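Local structure of uncharacterized protein (Pyrococcus furiosus, 4XLZ) at the interface of chains A and B and the interface of chains A and C. The protein catalyses the deacetylation of N,N'-diacetylchitobiose as a metal-dependent carbohydrate esterase family 14 deacetylase, related to GlcNAc-PI de-N-acetylases. Numbering follows the deposited sequence. Chains: chain A/B/C, Uncharacterized protein.

Contact 1: the interface of chains A and B. Residues chain A 69, 82-83, 85-86, 89, 108; chain B 80, 82-83, 85-86.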
loop_
_atom_site.group_PDB
_atom_site.type_symbol
_atom_site.label_atom_id
_atom_site.label_comp_id
_atom_site.label_asym_id
_atom_site.label_seq_id
_atom_site.Cartn_x
_atom_site.Cartn_y
_atom_site.Cartn_z
ATOM N N ASP A 69 18.525 3.333 8.887
ATOM C CA ASP A 69 19.143 3.955 10.084
ATOM C C ASP A 69 19.752 2.888 11.007
ATOM O O ASP A 69 20.368 3.262 12.000
ATOM C CB ASP A 69 18.059 4.705 10.846
ATOM C CG ASP A 69 16.790 3.878 11.175
ATOM O OD1 ASP A 69 16.885 2.606 11.071
ATOM O OD2 ASP A 69 15.743 4.542 11.463
ATOM N N HIS A 82 16.030 4.181 18.615
ATOM C CA HIS A 82 16.384 5.588 18.415
ATOM C C HIS A 82 17.835 5.895 18.882
ATOM O O HIS A 82 18.635 6.517 18.152
ATOM C CB HIS A 82 15.442 6.517 19.173
ATOM C CG HIS A 82 14.006 6.281 18.881
ATOM N ND1 HIS A 82 13.512 6.421 17.596
ATOM C CD2 HIS A 82 12.960 5.961 19.661
ATOM C CE1 HIS A 82 12.232 6.163 17.619
ATOM N NE2 HIS A 82 11.843 5.887 18.834
ATOM N N GLU A 83 18.072 5.412 20.120
ATOM C CA GLU A 83 19.440 5.535 20.600
ATOM C C GLU A 83 20.479 4.809 19.774
ATOM O O GLU A 83 21.534 5.342 19.422
ATOM C CB GLU A 83 19.568 5.183 22.082
ATOM C CG GLU A 83 20.972 5.588 22.639
ATOM C CD GLU A 83 21.044 5.461 24.196
ATOM O OE1 GLU A 83 20.048 5.044 24.845
ATOM O OE2 GLU A 83 22.192 5.850 24.689
ATOM N N ALA A 85 20.234 4.150 16.579
ATOM C CA ALA A 85 20.486 4.825 15.331
ATOM C C ALA A 85 21.438 6.027 15.453
ATOM O O ALA A 85 22.272 6.267 14.585
ATOM C CB ALA A 85 19.073 5.315 14.754
ATOM N N LEU A 86 21.267 6.738 16.618
ATOM C CA LEU A 86 22.178 7.846 16.785
ATOM C C LEU A 86 23.641 7.361 16.999
ATOM O O LEU A 86 24.568 7.957 16.411
ATOM C CB LEU A 86 21.670 8.604 18.034
ATOM C CG LEU A 86 22.495 9.788 18.473
ATOM C CD1 LEU A 86 22.518 10.850 17.400
ATOM C CD2 LEU A 86 21.917 10.315 19.801
ATOM N N ARG A 89 25.125 6.403 13.590
ATOM C CA ARG A 89 25.555 7.474 12.714
ATOM C C ARG A 89 26.991 7.914 13.084
ATOM O O ARG A 89 27.794 8.095 12.163
ATOM C CB ARG A 89 24.551 8.635 12.916
ATOM C CG ARG A 89 25.029 9.734 12.000
ATOM C CD ARG A 89 24.199 10.929 12.378
ATOM N NE ARG A 89 22.820 10.539 12.010
ATOM C CZ ARG A 89 22.078 11.144 11.074
ATOM N NH1 ARG A 89 22.543 12.282 10.432
ATOM N NH2 ARG A 89 20.885 10.601 10.838
ATOM N N ASN A 108 17.380 7.505 5.979
ATOM C CA ASN A 108 16.654 7.351 7.223
ATOM C C ASN A 108 15.369 6.492 7.179
ATOM O O ASN A 108 14.617 6.554 8.086
ATOM C CB ASN A 108 16.276 8.751 7.872
ATOM C CG ASN A 108 17.556 9.543 8.380
ATOM O OD1 ASN A 108 17.742 10.701 8.009
ATOM N ND2 ASN A 108 18.234 8.969 9.116
ATOM N N SER B 80 19.090 15.467 14.919
ATOM C CA SER B 80 18.446 14.409 14.062
ATOM C C SER B 80 17.152 14.025 14.742
ATOM O O SER B 80 16.908 14.167 15.972
ATOM C CB SER B 80 19.365 13.184 13.945
ATOM O OG SER B 80 19.516 12.510 15.210
ATOM N N HIS B 82 16.323 10.972 15.258
ATOM C CA HIS B 82 16.676 9.909 16.232
ATOM C C HIS B 82 17.036 10.422 17.658
ATOM O O HIS B 82 16.482 9.963 18.645
ATOM C CB HIS B 82 17.822 9.027 15.697
ATOM C CG HIS B 82 17.643 8.557 14.308
ATOM N ND1 HIS B 82 16.607 7.676 13.983
ATOM C CD2 HIS B 82 18.368 8.751 13.190
ATOM C CE1 HIS B 82 16.701 7.416 12.698
ATOM N NE2 HIS B 82 17.741 8.027 12.180
ATOM N N GLU B 83 17.864 11.480 17.602
ATOM C CA GLU B 83 18.215 12.100 18.890
ATOM C C GLU B 83 17.024 12.764 19.543
ATOM O O GLU B 83 16.759 12.594 20.690
ATOM C CB GLU B 83 19.385 13.098 18.640
ATOM C CG GLU B 83 19.827 13.554 20.075
ATOM C CD GLU B 83 21.160 14.333 20.018
ATOM O OE1 GLU B 83 21.744 14.569 18.955
ATOM O OE2 GLU B 83 21.582 14.690 21.141
ATOM N N ALA B 85 13.854 11.861 19.192
ATOM C CA ALA B 85 12.978 10.851 19.775
ATOM C C ALA B 85 13.443 10.312 21.169
ATOM O O ALA B 85 12.636 10.108 22.027
ATOM C CB ALA B 85 12.809 9.644 18.731
ATOM N N LEU B 86 14.791 10.171 21.252
ATOM C CA LEU B 86 15.318 9.733 22.544
ATOM C C LEU B 86 15.071 10.802 23.628
ATOM O O LEU B 86 14.652 10.455 24.719
ATOM C CB LEU B 86 16.821 9.497 22.311
ATOM C CG LEU B 86 17.592 9.025 23.541
ATOM C CD1 LEU B 86 16.966 7.681 24.033
ATOM C CD2 LEU B 86 19.095 8.897 23.146
HETATM O O HOH W 1 14.190 6.653 14.860
#
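Two imidazoles, A:His82 and B:His82, organise this two-fold symmetric helix-to-helix interface of the deposited assembly. In each, CG is anti to the carbonyl carbon and beside the backbone N (chi1 -53° and -48°), so the ring is thrown forward over the opposite helix. The apolar core is a reciprocal CH-pi pair: the B:Ala85 methyl sits over the centre of the A:His82 face, with CB 3.5 Å from ND1, and the A:Ala85 methyl caps the B:His82 ring in the same way.

Polar linkage runs through one water in the plane of both rings. It lies 2.8 Å from A:His82 ND1 and 2.8 Å from B:His82 ND1, joining the imidazoles edge to edge and probably fixing their rotation. At the far end of the B:His82 ring, A:Asn108 ND2 approaches NE2 to 3.2 Å, but the amide is turned 66° from the ring. The carboxylate oxygen OD2 of A:Asp69 stands 3.3 Å from B:His82 CE1, again steeply inclined, and could favour a protonated imidazole. The guanidinium tip of A:Arg89, poorly ordered, lies at the ring edge and might oppose such a charge.

Flanking the histidines are aliphatic contacts. The leucine side chains, CG anti to the backbone N, cross obliquely over extended glutamates: A:Leu86 CD2 lies 3.9 Å from B:Glu83 CG, and B:Leu86 CD2 packs 3.8 Å from A:Glu83 CG. Within chain B, the B:Ser80 hydroxyl OG accepts a 3.1 Å hydrogen bond from B:Glu83 N, capping the helix start.

The patch is built from the first turns of helix 81-99 in both chains, supplemented in chain A by the loop after strand 61-68 and the end of strand 103-109, and in chain B by B:Ser80, just before the helix.

Contact 2: the interface of chains A and C. Residues chain A 142, 194, 251, 253, 264-265; chain C 145-147.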
loop_
_atom_site.group_PDB
_atom_site.type_symbol
_atom_site.label_atom_id
_atom_site.label_comp_id
_atom_site.label_asym_id
_atom_site.label_seq_id
_atom_site.Cartn_x
_atom_site.Cartn_y
_atom_site.Cartn_z
ATOM N N TRP A 142 20.829 -10.320 -6.532
ATOM C CA TRP A 142 20.626 -11.743 -6.901
ATOM C C TRP A 142 21.572 -12.637 -6.103
ATOM O O TRP A 142 21.651 -13.872 -6.412
ATOM C CB TRP A 142 20.947 -11.947 -8.368
ATOM C CG TRP A 142 19.920 -11.157 -9.222
ATOM C CD1 TRP A 142 18.604 -11.496 -9.447
ATOM C CD2 TRP A 142 20.183 -9.908 -9.882
ATOM N NE1 TRP A 142 18.017 -10.501 -10.251
ATOM C CE2 TRP A 142 18.972 -9.533 -10.538
ATOM C CE3 TRP A 142 21.336 -9.144 -10.057
ATOM C CZ2 TRP A 142 18.881 -8.358 -11.328
ATOM C CZ3 TRP A 142 21.238 -7.919 -10.778
ATOM C CH2 TRP A 142 20.018 -7.581 -11.415
ATOM N N LYS A 194 28.974 -13.853 -8.015
ATOM C CA LYS A 194 29.444 -13.985 -9.411
ATOM C C LYS A 194 30.326 -12.798 -9.764
ATOM O O LYS A 194 30.056 -12.001 -10.687
ATOM C CB LYS A 194 28.234 -14.088 -10.394
ATOM C CG LYS A 194 27.463 -15.438 -10.248
ATOM C CD LYS A 194 28.302 -16.604 -10.828
ATOM C CE LYS A 194 27.557 -17.955 -10.710
ATOM N NZ LYS A 194 28.524 -18.961 -11.212
ATOM N N ARG A 251 30.750 -7.393 -9.445
ATOM C CA ARG A 251 30.238 -7.794 -10.726
ATOM C C ARG A 251 29.875 -6.540 -11.519
ATOM O O ARG A 251 29.192 -5.654 -11.078
ATOM C CB ARG A 251 28.950 -8.668 -10.608
ATOM C CG ARG A 251 28.495 -9.155 -11.976
ATOM C CD ARG A 251 27.360 -10.143 -11.851
ATOM N NE ARG A 251 26.976 -10.600 -13.201
ATOM C CZ ARG A 251 27.648 -11.517 -13.877
ATOM N NH1 ARG A 251 28.725 -12.131 -13.326
ATOM N NH2 ARG A 251 27.178 -11.878 -15.119
HETATM N N MSE A 253 28.787 -5.302 -15.557
HETATM C CA MSE A 253 28.293 -5.774 -16.844
HETATM C C MSE A 253 27.928 -4.506 -17.671
HETATM O O MSE A 253 27.708 -3.415 -17.138
HETATM C CB MSE A 253 26.923 -6.514 -16.690
HETATM C CG MSE A 253 26.995 -7.758 -15.762
HETATM SE SE MSE A 253 25.415 -8.833 -15.880
HETATM C CE MSE A 253 24.216 -7.471 -14.982
ATOM N N ALA A 264 23.420 -13.126 -20.258
ATOM C CA ALA A 264 24.098 -12.292 -19.330
ATOM C C ALA A 264 24.957 -13.057 -18.318
ATOM O O ALA A 264 25.979 -12.455 -17.867
ATOM C CB ALA A 264 23.041 -11.398 -18.549
ATOM N N ASP A 265 24.650 -14.307 -18.037
ATOM C CA ASP A 265 25.544 -15.085 -17.155
ATOM C C ASP A 265 26.817 -15.606 -17.804
ATOM O O ASP A 265 27.604 -16.299 -17.139
ATOM C CB ASP A 265 24.716 -16.195 -16.570
ATOM C CG ASP A 265 24.482 -17.361 -17.577
ATOM O OD1 ASP A 265 24.597 -17.272 -18.822
ATOM O OD2 ASP A 265 23.984 -18.410 -17.037
ATOM N N TYR C 145 19.390 -11.582 -14.217
ATOM C CA TYR C 145 19.845 -10.159 -14.234
ATOM C C TYR C 145 18.784 -9.221 -14.848
ATOM O O TYR C 145 19.060 -8.067 -15.094
ATOM C CB TYR C 145 21.191 -10.011 -15.048
ATOM C CG TYR C 145 22.291 -10.778 -14.347
ATOM C CD1 TYR C 145 22.732 -10.327 -13.125
ATOM C CD2 TYR C 145 22.789 -11.960 -14.887
ATOM C CE1 TYR C 145 23.700 -11.070 -12.405
ATOM C CE2 TYR C 145 23.772 -12.715 -14.198
ATOM C CZ TYR C 145 24.221 -12.211 -12.959
ATOM O OH TYR C 145 25.136 -12.953 -12.232
ATOM N N GLU C 146 17.530 -9.724 -14.990
ATOM C CA GLU C 146 16.503 -8.813 -15.504
ATOM C C GLU C 146 16.229 -7.753 -14.436
ATOM O O GLU C 146 15.736 -8.087 -13.344
ATOM C CB GLU C 146 15.201 -9.584 -15.790
ATOM C CG GLU C 146 14.051 -8.669 -16.224
ATOM C CD GLU C 146 14.482 -7.721 -17.354
ATOM O OE1 GLU C 146 14.701 -8.305 -18.458
ATOM O OE2 GLU C 146 14.508 -6.516 -17.183
ATOM N N SER C 147 16.490 -6.482 -14.752
ATOM C CA SER C 147 16.427 -5.404 -13.789
ATOM C C SER C 147 15.239 -4.482 -13.962
ATOM O O SER C 147 15.098 -3.514 -13.175
ATOM C CB SER C 147 17.676 -4.550 -13.963
ATOM O OG SER C 147 18.783 -5.480 -13.639
HETATM O O HOH W 2 15.612 -10.368 -11.767
#
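In this CE-14 deacetylase of the GlcNAc-PI de-N-acetylase family, C:Tyr145 projects from the loop preceding helix 149-164, which carries the metal ligand His151, and inserts into a socket on chain A of the deposited assembly. Its phenol oxygen OH comes 3.1 Å from A:Arg251 NE. The two side chains meet tip to tip with guanidinium and ring planes 13° apart. The hydroxyl stands over the guanidinium face, toward its rim, rather than along an N-H, so the contact is van der Waals and electrostatic more than a straight hydrogen bond; the positive charge may polarise the phenol.

The CD1 edge of the phenol ring is set against the indole face of A:Trp142, planes 73° apart, with A:Trp142 CE3 3.6 Å from C:Tyr145 CD1. The same indole face also receives the tyrosine backbone, CA being 3.6 Å from A:Trp142 CZ2. One face of the phenol ring rests on the selenium of the selenomethionine A:Met253, introduced for the SeMet derivative, and its methyl CE reaches C:Tyr145 CD1 at 3.7 Å. At the ring's CD2 edge, on the side of the selenium, lies the A:Ala264 methyl CB.

At the indole rim, in plane, a water bridges A:Trp142 NE1 to the C:Glu146 carbonyl O, and C:Ser147 OG lies 3.3 Å from A:Trp142 CH2.

Further out, A:Arg251 is extended from CG to NE, with CG anti to the backbone N (chi1 -176°). Its NH1 donates a 3.0 Å in-plane hydrogen bond to a lone pair of the A:Lys194 carbonyl O, helping to hold the guanidinium beneath the hydroxyl, with A:Ala264 O also at its edge in plane. C:Ser147 OG donates to the C:Tyr145 carbonyl O at 3.0 Å from above the carbonyl plane, bracing the loop where C:Tyr145 takes up positive phi.

The C-alpha centres of contact 1 and contact 2 lie about 35 Å apart, and the two share no residue. Chain A therefore meets two neighbours through separate surfaces: contact 1 rests mainly on helix 81-99, contact 2 on loops and the 3-10 helix 264-266. The first belongs to a two-fold interface, whereas the second does not follow an exact two-fold. Together they could link subunits into the six-copy deposited assembly, although the structure alone does not establish that this is the form in solution. Contact 2 takes A:Trp142 and C:Tyr145 from the loop leading to the metal-ligand helix, placing assembly near the catalytic centre, though the structure alone shows no coupling.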